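Local coordinates for aromatic amino acid aminotransferase I (Candida albicans WO-1, PDB 6HNU) that acts as a pyridoxal-phosphate-dependent aminotransferase, probably moving the amino group of aromatic L-amino acids onto 2-oxoglutarate, at the interface of chains A and B. Coordinates in Å, arbitrary orientation; residue numbers count along the deposited sequence, not the author numbering. Chains: chain A/B, Aromatic amino acid aminotransferase I.

The four contacts are spread along a two-fold symmetric dimer interface, each with a twin in which the chains are exchanged. Contacts 2 and 3 are neighbours, their C-alpha centres about 11 Å apart, and share A:Pro48. Contact 1 lies about 26 Å from contact 2 and 24 Å from contact 4, while contacts 3 and 4 stand about 54 Å apart. Helix 334-377 serves contacts 1 and 3, as do B:Tyr52 and A:Tyr52 respectively; A:Pro304 in contact 1 returns as B:Pro304 in contact 2. The segments around residues 41-55 and 103-105 thus reach into the partner, tying dimer packing to the cofactor site.

Contact 1: the interface of chains A and B. Residues chain A 302-304, 306, 343, 347, 355; chain B 52-55, 103.
B:Pro54 wedges between A:Leu302, A:Leu343 and two tryptophans. Its CB lies against the face of the A:Trp355 six-membered ring near CH2, 3.7 Å away, on the same side as A:Trp347, and its CG meets the A:Leu302 methyl CD2 at 3.9 Å, roughly at a right angle. The backbone O of B:Tyr52 lies in the plane of the A:Trp355 indole, at its edge. Alongside, the A:Ala303 methyl sits over the face of the B:Phe53 ring, 3.9 Å from CB to the ring centroid, while A:Pro304 CD approaches the ring rim at CE1, 3.7 Å away. The far end of the B:Phe55 ring enters between two leucines: CE2 is 3.9 Å from A:Leu306 CD1, and CE1 and CZ face A:Leu343 CD1. Packing carries this patch, with the polar atoms of the two sides too far apart to bond. These first-shell groups support one another: A:Trp347 CH2 lies 3.4 Å above the A:Trp355 plane, toward its rim, and A:Leu343 CD2 lies over the rim of A:Trp347. A:Trp355, with CG anti to its backbone N (chi1 -180°), swings its indole to B:Pro54. The A:Leu302 to A:Leu306 turn and helix 334-377 form a cradle for the loop following 3-10 helix 50-52 of chain B.

Contact 2: the interface of chains A and B. Residues chain A 46, 48, 104-105, 330; chain B 299-300, 304, 307.
This is the shared edge of the active site in a class I aminotransferase, where A:Tyr105 reaches beside B:Lys300, the lysine that forms the internal Schiff base with pyridoxal phosphate in this family. B:Lys300 NZ donates a hydrogen bond to the phenol OH of A:Tyr105, 3.0 Å away; its chain bends at chi2 (-58°) and then runs extended to the amine, crossing the tyrosine at about a right angle. A water 3.0 Å from B:Lys300 NZ also lies 2.6 Å from A:Gly46 O, linking the amine to the partner's backbone. B:Pro304 CB lies over the centre of one face of the A:Tyr105 ring, 3.5 Å from its centroid, which should restrict tilting of the phenol. On the chain A side, the A:Gln104 side chain folds back: its OE1 accepts from A:Tyr105 N through an in-plane lone pair, while NE2 donates to the O of poorly ordered A:Pro48 at 3.1 Å. B:Arg307 grips B:Pro304 O side-on with NE and NH1, at 2.9 and 2.8 Å, both from the same face of the carbonyl. A:Gln330 NE2 sits 3.5 Å above the centre of the guanidinium, with amide and guanidinium planes 71° apart. A:Tyr105, B:Ser299 and B:Arg307 are cofactor-binding residues, so each pocket draws on both chains; chain B supplies the stretch after strand 292-297, and chain A a loop just beyond helix 99-102.

Contact 3: the interface of chains A and B. Residues chain A 47-49, 52; chain B 359, 363, 366, 392, 467-468.
A:Tyr52 and A:Leu49 meet B:Lys366 on helix 334-377, at the outer part of the dimer interface of this class I, fold-type I aminotransferase. The polar contact is slight: the side-chain amine NZ of B:Lys366 makes a weak hydrogen bond to the phenol OH of A:Tyr52, 3.2 Å away. The two side chains come tip to tip. The lysine runs nearly extended to CE, which lies beside the phenol, 4.0 Å from A:Tyr52 CE2, and the bend at chi4 (-62°) sets NZ near its OH.

Apolar packing centres on A:Leu49, a poorly ordered residue, so its detail is approximate. Its CG occupies the crowded position between backbone N and carbonyl carbon (chi1 49°). From there CD1 lies 3.4 Å above the plane of the A:Tyr52 ring, toward the rim, and also meets the end of B:Lys366 at NZ. CD2 lies 4.0 Å from B:Lys366 CE and 3.7 Å from the phenol OH of B:Tyr363. The leucine and B:Tyr363 slide past each other in opposite directions. A:Pro48, also poorly ordered, makes a looser, approximate contact, its CB 4.1 Å from the B:Met392 methyl CE.

Contacts with backbone carbonyls join the A:Leu47 to A:Leu49 loop to B:Ala467 and B:Ala468, just after strand 459-465. A:Leu49 CB rests 3.5 Å from the carbonyl O of B:Ala467, and A:Leu47 O faces B:Ala468 CA at 3.8 Å. The same loop borders the phenylalanine pocket through A:Leu47.

Contact 4: the interface of chains A and B. Residues chain A 394, 431, 464-465, 469, 473-474, 477-478; chain B 41, 43.
B:Leu43 packs among apolar side chains of chain A, between strand 459-465 and helix 471-489, and hides 111 Å² of its surface there. Both methyls of its isopropyl tip reach A:Leu474 CD1, with CD1 at 3.9 Å; CD1 also packs against A:Leu478 CD2 at 4.0 Å, and CD2 against A:Val469 CG2, 3.8 Å away. With CG anti to its carbonyl carbon (chi1 -57°), B:Leu43 sends these methyls toward A:Leu474 and A:Val469 and leaves CB beside A:Leu431 CD1; those two leucines lie side by side, pointing the same way. A:Leu474 meets B:Leu43 at about a right angle. Further along the arm, B:Thr41 CB rests on the backbone of the helix, 3.7 Å from A:Gly477 CA, where a glycine brings no side chain between them. Its methyl CG2 faces A:Gln473 O at 3.4 Å. The A:Phe394 ring, with A:Gly464 CA over one face toward the rim, stands at the edge of the B:Leu43 site.

Two polar links accompany this packing. A:Thr465 N donates to B:Leu43 O at 2.9 Å, which ties the arm to the end of strand 459-465. A water bridges the B:Thr41 hydroxyl OG1, 2.6 Å away, and the A:Gln473 side-chain amide OE1. The contact fastens the N-terminal arm of one subunit to the C-terminal part of the other and so appears to steady the dimer.

Contact 1: the interface of chains A and B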
loop_
_atom_site.group_PDB
_atom_site.type_symbol
_atom_site.label_atom_id
_atom_site.label_comp_id
_atom_site.label_asym_id
_atom_site.label_seq_id
_atom_site.Cartn_x
_atom_site.Cartn_y
_atom_site.Cartn_z
ATOM N N LEU A 302 14.902 -8.610 6.278
ATOM C CA LEU A 302 15.698 -7.987 5.192
ATOM C C LEU A 302 15.784 -6.483 5.469
ATOM O O LEU A 302 16.856 -6.028 5.844
ATOM C CB LEU A 302 15.096 -8.322 3.829
ATOM C CG LEU A 302 14.930 -9.808 3.520
ATOM C CD1 LEU A 302 14.288 -10.020 2.160
ATOM C CD2 LEU A 302 16.270 -10.555 3.611
ATOM N N ALA A 303 14.711 -5.732 5.288
ATOM C CA ALA A 303 14.704 -4.276 5.532
ATOM C C ALA A 303 13.267 -3.786 5.453
ATOM O O ALA A 303 12.492 -4.304 4.660
ATOM C CB ALA A 303 15.582 -3.577 4.535
ATOM N N PRO A 304 12.906 -2.831 6.322
ATOM C CA PRO A 304 11.565 -2.236 6.342
ATOM C C PRO A 304 11.092 -1.690 4.997
ATOM O O PRO A 304 9.898 -1.738 4.669
ATOM C CB PRO A 304 11.783 -1.048 7.304
ATOM C CG PRO A 304 12.793 -1.581 8.299
ATOM C CD PRO A 304 13.768 -2.337 7.412
ATOM N N LEU A 306 11.420 -2.686 2.006
ATOM C CA LEU A 306 10.863 -3.614 0.993
ATOM C C LEU A 306 9.359 -3.333 0.809
ATOM O O LEU A 306 8.856 -3.376 -0.328
ATOM C CB LEU A 306 11.111 -5.067 1.439
ATOM C CG LEU A 306 12.395 -5.688 0.886
ATOM C CD1 LEU A 306 13.586 -4.895 1.356
ATOM C CD2 LEU A 306 12.551 -7.151 1.275
ATOM N N LEU A 343 16.960 -12.236 -4.765
ATOM C CA LEU A 343 17.769 -12.504 -3.568
ATOM C C LEU A 343 17.418 -13.881 -2.999
ATOM O O LEU A 343 18.369 -14.633 -2.662
ATOM C CB LEU A 343 17.516 -11.392 -2.542
ATOM C CG LEU A 343 18.151 -11.606 -1.179
ATOM C CD1 LEU A 343 18.517 -10.277 -0.548
ATOM C CD2 LEU A 343 17.214 -12.351 -0.232
ATOM N N TRP A 347 20.052 -17.048 -2.968
ATOM C CA TRP A 347 20.429 -17.715 -1.713
ATOM C C TRP A 347 19.881 -19.133 -1.675
ATOM O O TRP A 347 20.576 -20.008 -1.130
ATOM C CB TRP A 347 19.917 -16.884 -0.535
ATOM C CG TRP A 347 20.637 -15.601 -0.259
ATOM C CD1 TRP A 347 21.676 -15.030 -0.929
ATOM C CD2 TRP A 347 20.264 -14.659 0.764
ATOM N NE1 TRP A 347 22.004 -13.832 -0.363
ATOM C CE2 TRP A 347 21.157 -13.582 0.685
ATOM C CE3 TRP A 347 19.288 -14.662 1.757
ATOM C CZ2 TRP A 347 21.093 -12.494 1.558
ATOM C CZ3 TRP A 347 19.198 -13.573 2.602
ATOM C CH2 TRP A 347 20.113 -12.526 2.527
ATOM N N TRP A 355 20.801 -17.290 6.576
ATOM C CA TRP A 355 20.545 -15.880 6.957
ATOM C C TRP A 355 19.787 -15.815 8.285
ATOM O O TRP A 355 20.186 -15.011 9.153
ATOM C CB TRP A 355 19.754 -15.173 5.857
ATOM C CG TRP A 355 19.472 -13.746 6.188
ATOM C CD1 TRP A 355 18.303 -13.230 6.662
ATOM C CD2 TRP A 355 20.383 -12.639 6.079
ATOM N NE1 TRP A 355 18.419 -11.875 6.824
ATOM C CE2 TRP A 355 19.671 -11.480 6.459
ATOM C CE3 TRP A 355 21.703 -12.498 5.642
ATOM C CZ2 TRP A 355 20.244 -10.211 6.464
ATOM C CZ3 TRP A 355 22.251 -11.237 5.602
ATOM C CH2 TRP A 355 21.549 -10.110 6.039
ATOM N N TYR B 52 22.451 -4.627 9.012
ATOM C CA TYR B 52 22.119 -5.976 8.469
ATOM C C TYR B 52 21.408 -5.892 7.104
ATOM O O TYR B 52 21.324 -6.943 6.471
ATOM C CB TYR B 52 21.309 -6.819 9.466
ATOM C CG TYR B 52 21.944 -7.016 10.823
ATOM C CD1 TYR B 52 23.319 -6.969 11.014
ATOM C CD2 TYR B 52 21.144 -7.236 11.942
ATOM C CE1 TYR B 52 23.878 -7.117 12.279
ATOM C CE2 TYR B 52 21.691 -7.419 13.206
ATOM C CZ TYR B 52 23.064 -7.369 13.377
ATOM O OH TYR B 52 23.571 -7.557 14.630
ATOM N N PHE B 53 20.873 -4.739 6.674
ATOM C CA PHE B 53 20.138 -4.626 5.378
ATOM C C PHE B 53 21.009 -5.267 4.296
ATOM O O PHE B 53 22.112 -4.763 4.061
ATOM C CB PHE B 53 19.791 -3.190 4.964
ATOM C CG PHE B 53 18.913 -2.397 5.914
ATOM C CD1 PHE B 53 18.273 -2.994 6.994
ATOM C CD2 PHE B 53 18.697 -1.043 5.684
ATOM C CE1 PHE B 53 17.483 -2.243 7.851
ATOM C CE2 PHE B 53 17.907 -0.295 6.543
ATOM C CZ PHE B 53 17.269 -0.907 7.593
ATOM N N PRO B 54 20.592 -6.403 3.681
ATOM C CA PRO B 54 21.462 -7.151 2.765
ATOM C C PRO B 54 21.530 -6.561 1.347
ATOM O O PRO B 54 21.431 -7.300 0.392
ATOM C CB PRO B 54 20.828 -8.549 2.796
ATOM C CG PRO B 54 19.335 -8.245 2.903
ATOM C CD PRO B 54 19.291 -7.069 3.873
ATOM N N PHE B 55 21.626 -5.241 1.253
ATOM C CA PHE B 55 21.647 -4.473 -0.024
ATOM C C PHE B 55 22.719 -3.398 0.065
ATOM O O PHE B 55 22.499 -2.382 0.718
ATOM C CB PHE B 55 20.284 -3.862 -0.350
ATOM C CG PHE B 55 19.150 -4.858 -0.358
ATOM C CD1 PHE B 55 18.910 -5.651 -1.464
ATOM C CD2 PHE B 55 18.326 -4.980 0.741
ATOM C CE1 PHE B 55 17.838 -6.531 -1.491
ATOM C CE2 PHE B 55 17.277 -5.885 0.725
ATOM C CZ PHE B 55 17.028 -6.643 -0.389
ATOM N N LEU B 103 15.618 2.304 2.799
ATOM C CA LEU B 103 15.165 0.943 3.229
ATOM C C LEU B 103 14.887 0.901 4.749
ATOM O O LEU B 103 14.456 -0.156 5.264
ATOM C CB LEU B 103 16.215 -0.104 2.818
ATOM C CG LEU B 103 16.394 -0.308 1.321
ATOM C CD1 LEU B 103 17.323 -1.485 1.069
ATOM C CD2 LEU B 103 15.042 -0.535 0.631
#

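Contact 2: the interface of chains A and B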
loop_
_atom_site.group_PDB
_atom_site.type_symbol
_atom_site.label_atom_id
_atom_site.label_comp_id
_atom_site.label_asym_id
_atom_site.label_seq_id
_atom_site.Cartn_x
_atom_site.Cartn_y
_atom_site.Cartn_z
ATOM N N GLY A 46 -6.801 -1.726 -20.537
ATOM C CA GLY A 46 -6.197 -0.414 -20.235
ATOM C C GLY A 46 -4.708 -0.531 -19.950
ATOM O O GLY A 46 -4.197 0.381 -19.274
ATOM N N PRO A 48 -0.881 -0.059 -20.272
ATOM C CA PRO A 48 0.066 0.751 -21.029
ATOM C C PRO A 48 1.164 -0.221 -21.477
ATOM O O PRO A 48 1.115 -1.414 -21.124
ATOM C CB PRO A 48 0.525 1.835 -20.038
ATOM C CG PRO A 48 0.371 1.189 -18.669
ATOM C CD PRO A 48 -0.689 0.109 -18.822
ATOM N N GLN A 104 4.673 -4.330 -14.840
ATOM C CA GLN A 104 3.308 -4.273 -15.430
ATOM C C GLN A 104 2.259 -4.523 -14.335
ATOM O O GLN A 104 2.582 -5.202 -13.319
ATOM C CB GLN A 104 3.172 -5.325 -16.542
ATOM C CG GLN A 104 1.853 -5.277 -17.314
ATOM C CD GLN A 104 1.513 -3.935 -17.912
ATOM O OE1 GLN A 104 1.055 -3.008 -17.227
ATOM N NE2 GLN A 104 1.661 -3.837 -19.228
ATOM N N TYR A 105 1.031 -4.055 -14.530
ATOM C CA TYR A 105 -0.089 -4.463 -13.653
ATOM C C TYR A 105 -0.138 -5.996 -13.684
ATOM O O TYR A 105 0.172 -6.603 -14.740
ATOM C CB TYR A 105 -1.421 -3.853 -14.101
ATOM C CG TYR A 105 -1.548 -2.361 -13.954
ATOM C CD1 TYR A 105 -1.762 -1.800 -12.706
ATOM C CD2 TYR A 105 -1.513 -1.504 -15.050
ATOM C CE1 TYR A 105 -1.922 -0.437 -12.552
ATOM C CE2 TYR A 105 -1.681 -0.131 -14.903
ATOM C CZ TYR A 105 -1.849 0.409 -13.640
ATOM O OH TYR A 105 -1.997 1.764 -13.479
ATOM N N GLN A 330 -3.435 -2.396 -4.446
ATOM C CA GLN A 330 -3.302 -2.888 -5.844
ATOM C C GLN A 330 -2.232 -3.980 -5.870
ATOM O O GLN A 330 -2.572 -5.135 -6.205
ATOM C CB GLN A 330 -3.083 -1.711 -6.806
ATOM C CG GLN A 330 -3.588 -1.952 -8.224
ATOM C CD GLN A 330 -2.696 -2.899 -8.992
ATOM O OE1 GLN A 330 -3.164 -3.816 -9.671
ATOM N NE2 GLN A 330 -1.396 -2.670 -8.898
ATOM N N SER B 299 2.288 5.655 -12.946
ATOM C CA SER B 299 1.913 4.364 -13.580
ATOM C C SER B 299 1.893 4.460 -15.100
ATOM O O SER B 299 2.413 3.514 -15.720
ATOM C CB SER B 299 0.615 3.810 -13.016
ATOM O OG SER B 299 0.843 3.415 -11.688
ATOM N N LYS B 300 1.316 5.507 -15.684
ATOM C CA LYS B 300 1.121 5.590 -17.149
ATOM C C LYS B 300 2.288 6.343 -17.799
ATOM O O LYS B 300 2.283 6.476 -19.046
ATOM C CB LYS B 300 -0.163 6.318 -17.532
ATOM C CG LYS B 300 -1.391 6.013 -16.702
ATOM C CD LYS B 300 -1.774 4.591 -16.676
ATOM C CE LYS B 300 -2.978 4.423 -15.769
ATOM N NZ LYS B 300 -3.476 3.033 -15.762
ATOM N N PRO B 304 3.604 0.951 -14.210
ATOM C CA PRO B 304 2.675 0.653 -13.117
ATOM C C PRO B 304 3.330 0.043 -11.867
ATOM O O PRO B 304 2.869 0.311 -10.744
ATOM C CB PRO B 304 1.695 -0.352 -13.750
ATOM C CG PRO B 304 1.779 -0.108 -15.242
ATOM C CD PRO B 304 3.205 0.323 -15.492
ATOM N N ARG B 307 4.416 1.519 -8.216
ATOM C CA ARG B 307 3.519 1.613 -7.032
ATOM C C ARG B 307 3.936 2.884 -6.275
ATOM O O ARG B 307 4.235 2.824 -5.115
ATOM C CB ARG B 307 3.602 0.360 -6.164
ATOM C CG ARG B 307 2.920 -0.872 -6.739
ATOM C CD ARG B 307 1.449 -0.657 -7.027
ATOM N NE ARG B 307 1.244 -0.185 -8.377
ATOM C CZ ARG B 307 0.232 0.537 -8.805
ATOM N NH1 ARG B 307 0.187 0.884 -10.070
ATOM N NH2 ARG B 307 -0.713 0.945 -7.974
HETATM O O HOH W 1 -5.521 2.097 -17.812
#

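Contact 3: the interface of chains A and B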
loop_
_atom_site.group_PDB
_atom_site.type_symbol
_atom_site.label_atom_id
_atom_site.label_comp_id
_atom_site.label_asym_id
_atom_site.label_seq_id
_atom_site.Cartn_x
_atom_site.Cartn_y
_atom_site.Cartn_z
ATOM N N LEU A 47 -4.025 -1.579 -20.441
ATOM C CA LEU A 47 -2.607 -1.839 -20.043
ATOM C C LEU A 47 -1.669 -0.971 -20.885
ATOM O O LEU A 47 -1.595 -1.135 -22.100
ATOM C CB LEU A 47 -2.272 -3.325 -20.186
ATOM C CG LEU A 47 -2.950 -4.284 -19.204
ATOM C CD1 LEU A 47 -2.352 -5.682 -19.333
ATOM C CD2 LEU A 47 -2.862 -3.810 -17.752
ATOM N N PRO A 48 -0.881 -0.059 -20.272
ATOM C CA PRO A 48 0.066 0.751 -21.029
ATOM C C PRO A 48 1.164 -0.221 -21.477
ATOM O O PRO A 48 1.115 -1.414 -21.124
ATOM C CB PRO A 48 0.525 1.835 -20.038
ATOM C CG PRO A 48 0.371 1.189 -18.669
ATOM C CD PRO A 48 -0.689 0.109 -18.822
ATOM N N LEU A 49 2.111 0.254 -22.281
ATOM C CA LEU A 49 2.933 -0.687 -23.084
ATOM C C LEU A 49 4.337 -0.778 -22.488
ATOM O O LEU A 49 5.017 0.317 -22.315
ATOM C CB LEU A 49 2.934 -0.327 -24.581
ATOM C CG LEU A 49 3.225 1.119 -24.984
ATOM C CD1 LEU A 49 3.723 1.149 -26.426
ATOM C CD2 LEU A 49 1.994 2.017 -24.827
ATOM N N TYR A 52 7.757 1.069 -23.400
ATOM C CA TYR A 52 8.195 2.395 -22.886
ATOM C C TYR A 52 8.760 2.318 -21.459
ATOM O O TYR A 52 9.407 3.303 -21.060
ATOM C CB TYR A 52 7.084 3.440 -22.952
ATOM C CG TYR A 52 6.503 3.685 -24.317
ATOM C CD1 TYR A 52 7.214 3.407 -25.475
ATOM C CD2 TYR A 52 5.224 4.199 -24.446
ATOM C CE1 TYR A 52 6.653 3.609 -26.728
ATOM C CE2 TYR A 52 4.657 4.431 -25.693
ATOM C CZ TYR A 52 5.382 4.147 -26.838
ATOM O OH TYR A 52 4.811 4.350 -28.061
ATOM N N LEU B 359 6.435 11.164 -24.767
ATOM C CA LEU B 359 5.180 10.433 -24.456
ATOM C C LEU B 359 4.019 11.053 -25.252
ATOM O O LEU B 359 3.281 10.283 -25.887
ATOM C CB LEU B 359 4.988 10.455 -22.936
ATOM C CG LEU B 359 3.881 9.577 -22.366
ATOM C CD1 LEU B 359 4.127 8.105 -22.666
ATOM C CD2 LEU B 359 3.777 9.777 -20.851
ATOM N N TYR B 363 1.782 8.922 -28.143
ATOM C CA TYR B 363 0.300 8.810 -27.989
ATOM C C TYR B 363 -0.418 9.560 -29.112
ATOM O O TYR B 363 -1.405 8.970 -29.630
ATOM C CB TYR B 363 -0.175 9.237 -26.596
ATOM C CG TYR B 363 -0.087 8.084 -25.631
ATOM C CD1 TYR B 363 1.120 7.685 -25.113
ATOM C CD2 TYR B 363 -1.202 7.325 -25.318
ATOM C CE1 TYR B 363 1.234 6.606 -24.263
ATOM C CE2 TYR B 363 -1.111 6.236 -24.471
ATOM C CZ TYR B 363 0.102 5.887 -23.918
ATOM O OH TYR B 363 0.252 4.808 -23.109
ATOM N N LYS B 366 -0.509 7.219 -32.095
ATOM C CA LYS B 366 -1.423 6.072 -31.816
ATOM C C LYS B 366 -2.865 6.510 -32.020
ATOM O O LYS B 366 -3.599 5.762 -32.685
ATOM C CB LYS B 366 -1.279 5.546 -30.389
ATOM C CG LYS B 366 0.044 4.875 -30.080
ATOM C CD LYS B 366 0.126 4.433 -28.638
ATOM C CE LYS B 366 1.542 4.107 -28.218
ATOM N NZ LYS B 366 2.107 2.989 -29.001
ATOM N N MET B 392 -5.612 7.197 -23.310
ATOM C CA MET B 392 -5.289 5.945 -24.018
ATOM C C MET B 392 -6.552 5.362 -24.658
ATOM O O MET B 392 -6.418 4.382 -25.385
ATOM C CB MET B 392 -4.613 4.925 -23.100
ATOM C CG MET B 392 -5.406 4.542 -21.875
ATOM S SD MET B 392 -4.597 3.221 -20.988
ATOM C CE MET B 392 -2.915 3.822 -20.881
ATOM N N ALA B 467 -3.261 1.960 -26.945
ATOM C CA ALA B 467 -1.980 1.855 -26.200
ATOM C C ALA B 467 -1.562 0.390 -25.961
ATOM O O ALA B 467 -0.474 0.156 -25.378
ATOM C CB ALA B 467 -2.131 2.595 -24.897
ATOM N N ALA B 468 -2.409 -0.587 -26.296
ATOM C CA ALA B 468 -2.272 -1.966 -25.768
ATOM C C ALA B 468 -1.523 -2.848 -26.769
ATOM O O ALA B 468 -0.801 -3.773 -26.283
ATOM C CB ALA B 468 -3.622 -2.558 -25.397
#

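Contact 4: the interface of chains A and B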
loop_
_atom_site.group_PDB
_atom_site.type_symbol
_atom_site.label_atom_id
_atom_site.label_comp_id
_atom_site.label_asym_id
_atom_site.label_seq_id
_atom_site.Cartn_x
_atom_site.Cartn_y
_atom_site.Cartn_z
ATOM N N PHE A 394 13.342 -5.756 25.486
ATOM C CA PHE A 394 13.433 -6.206 26.891
ATOM C C PHE A 394 12.555 -5.271 27.722
ATOM O O PHE A 394 12.207 -4.190 27.244
ATOM C CB PHE A 394 14.876 -6.219 27.371
ATOM C CG PHE A 394 15.520 -4.857 27.436
ATOM C CD1 PHE A 394 15.409 -4.084 28.581
ATOM C CD2 PHE A 394 16.203 -4.335 26.352
ATOM C CE1 PHE A 394 15.997 -2.826 28.633
ATOM C CE2 PHE A 394 16.809 -3.086 26.414
ATOM C CZ PHE A 394 16.700 -2.331 27.559
ATOM N N LEU A 431 13.743 5.036 27.936
ATOM C CA LEU A 431 12.976 3.796 27.654
ATOM C C LEU A 431 11.535 4.229 27.466
ATOM O O LEU A 431 11.251 5.391 27.749
ATOM C CB LEU A 431 13.146 2.825 28.818
ATOM C CG LEU A 431 14.372 1.928 28.725
ATOM C CD1 LEU A 431 15.644 2.663 29.050
ATOM C CD2 LEU A 431 14.239 0.701 29.633
ATOM N N GLY A 464 12.445 -1.493 26.546
ATOM C CA GLY A 464 13.676 -1.055 25.878
ATOM C C GLY A 464 13.939 -1.913 24.665
ATOM O O GLY A 464 13.333 -2.993 24.544
ATOM N N THR A 465 14.846 -1.479 23.810
ATOM C CA THR A 465 15.288 -2.300 22.659
ATOM C C THR A 465 16.795 -2.446 22.721
ATOM O O THR A 465 17.441 -1.513 23.120
ATOM C CB THR A 465 14.859 -1.757 21.282
ATOM O OG1 THR A 465 15.364 -2.677 20.312
ATOM C CG2 THR A 465 15.381 -0.385 20.942
ATOM N N VAL A 469 20.820 0.429 19.042
ATOM C CA VAL A 469 22.134 1.121 19.250
ATOM C C VAL A 469 23.264 0.103 19.315
ATOM O O VAL A 469 23.030 -1.061 19.619
ATOM C CB VAL A 469 22.128 2.023 20.504
ATOM C CG1 VAL A 469 21.022 3.064 20.431
ATOM C CG2 VAL A 469 22.031 1.237 21.800
ATOM N N GLN A 473 26.971 1.216 23.714
ATOM C CA GLN A 473 26.088 2.343 24.109
ATOM C C GLN A 473 24.914 1.763 24.906
ATOM O O GLN A 473 24.459 2.393 25.865
ATOM C CB GLN A 473 25.614 3.129 22.883
ATOM C CG GLN A 473 26.685 3.998 22.246
ATOM C CD GLN A 473 27.595 4.598 23.292
ATOM O OE1 GLN A 473 27.212 5.487 24.055
ATOM N NE2 GLN A 473 28.818 4.089 23.356
ATOM N N LEU A 474 24.473 0.559 24.557
ATOM C CA LEU A 474 23.390 -0.097 25.308
ATOM C C LEU A 474 23.797 -0.238 26.778
ATOM O O LEU A 474 22.983 0.129 27.644
ATOM C CB LEU A 474 23.123 -1.449 24.674
ATOM C CG LEU A 474 22.112 -2.311 25.410
ATOM C CD1 LEU A 474 20.718 -1.693 25.373
ATOM C CD2 LEU A 474 22.110 -3.701 24.795
ATOM N N GLY A 477 23.690 3.113 28.487
ATOM C CA GLY A 477 22.283 3.461 28.764
ATOM C C GLY A 477 21.730 2.709 29.968
ATOM O O GLY A 477 21.030 3.323 30.780
ATOM N N LEU A 478 21.976 1.405 30.085
ATOM C CA LEU A 478 21.332 0.624 31.162
ATOM C C LEU A 478 21.994 0.942 32.504
ATOM O O LEU A 478 21.286 0.884 33.497
ATOM C CB LEU A 478 21.361 -0.857 30.811
ATOM C CG LEU A 478 20.456 -1.188 29.623
ATOM C CD1 LEU A 478 20.582 -2.651 29.259
ATOM C CD2 LEU A 478 19.017 -0.821 29.942
ATOM N N THR B 41 21.053 8.076 25.609
ATOM C CA THR B 41 21.013 6.734 24.990
ATOM C C THR B 41 19.540 6.391 24.786
ATOM O O THR B 41 18.850 6.186 25.802
ATOM C CB THR B 41 21.726 5.686 25.838
ATOM O OG1 THR B 41 23.021 6.226 26.100
ATOM C CG2 THR B 41 21.816 4.352 25.140
ATOM N N LEU B 43 16.625 4.198 23.965
ATOM C CA LEU B 43 16.284 2.743 23.972
ATOM C C LEU B 43 14.761 2.571 23.875
ATOM O O LEU B 43 14.305 1.402 23.984
ATOM C CB LEU B 43 16.875 2.065 25.218
ATOM C CG LEU B 43 18.392 2.203 25.395
ATOM C CD1 LEU B 43 18.893 1.464 26.618
ATOM C CD2 LEU B 43 19.114 1.680 24.164
HETATM O O HOH W 2 24.625 6.460 24.104
#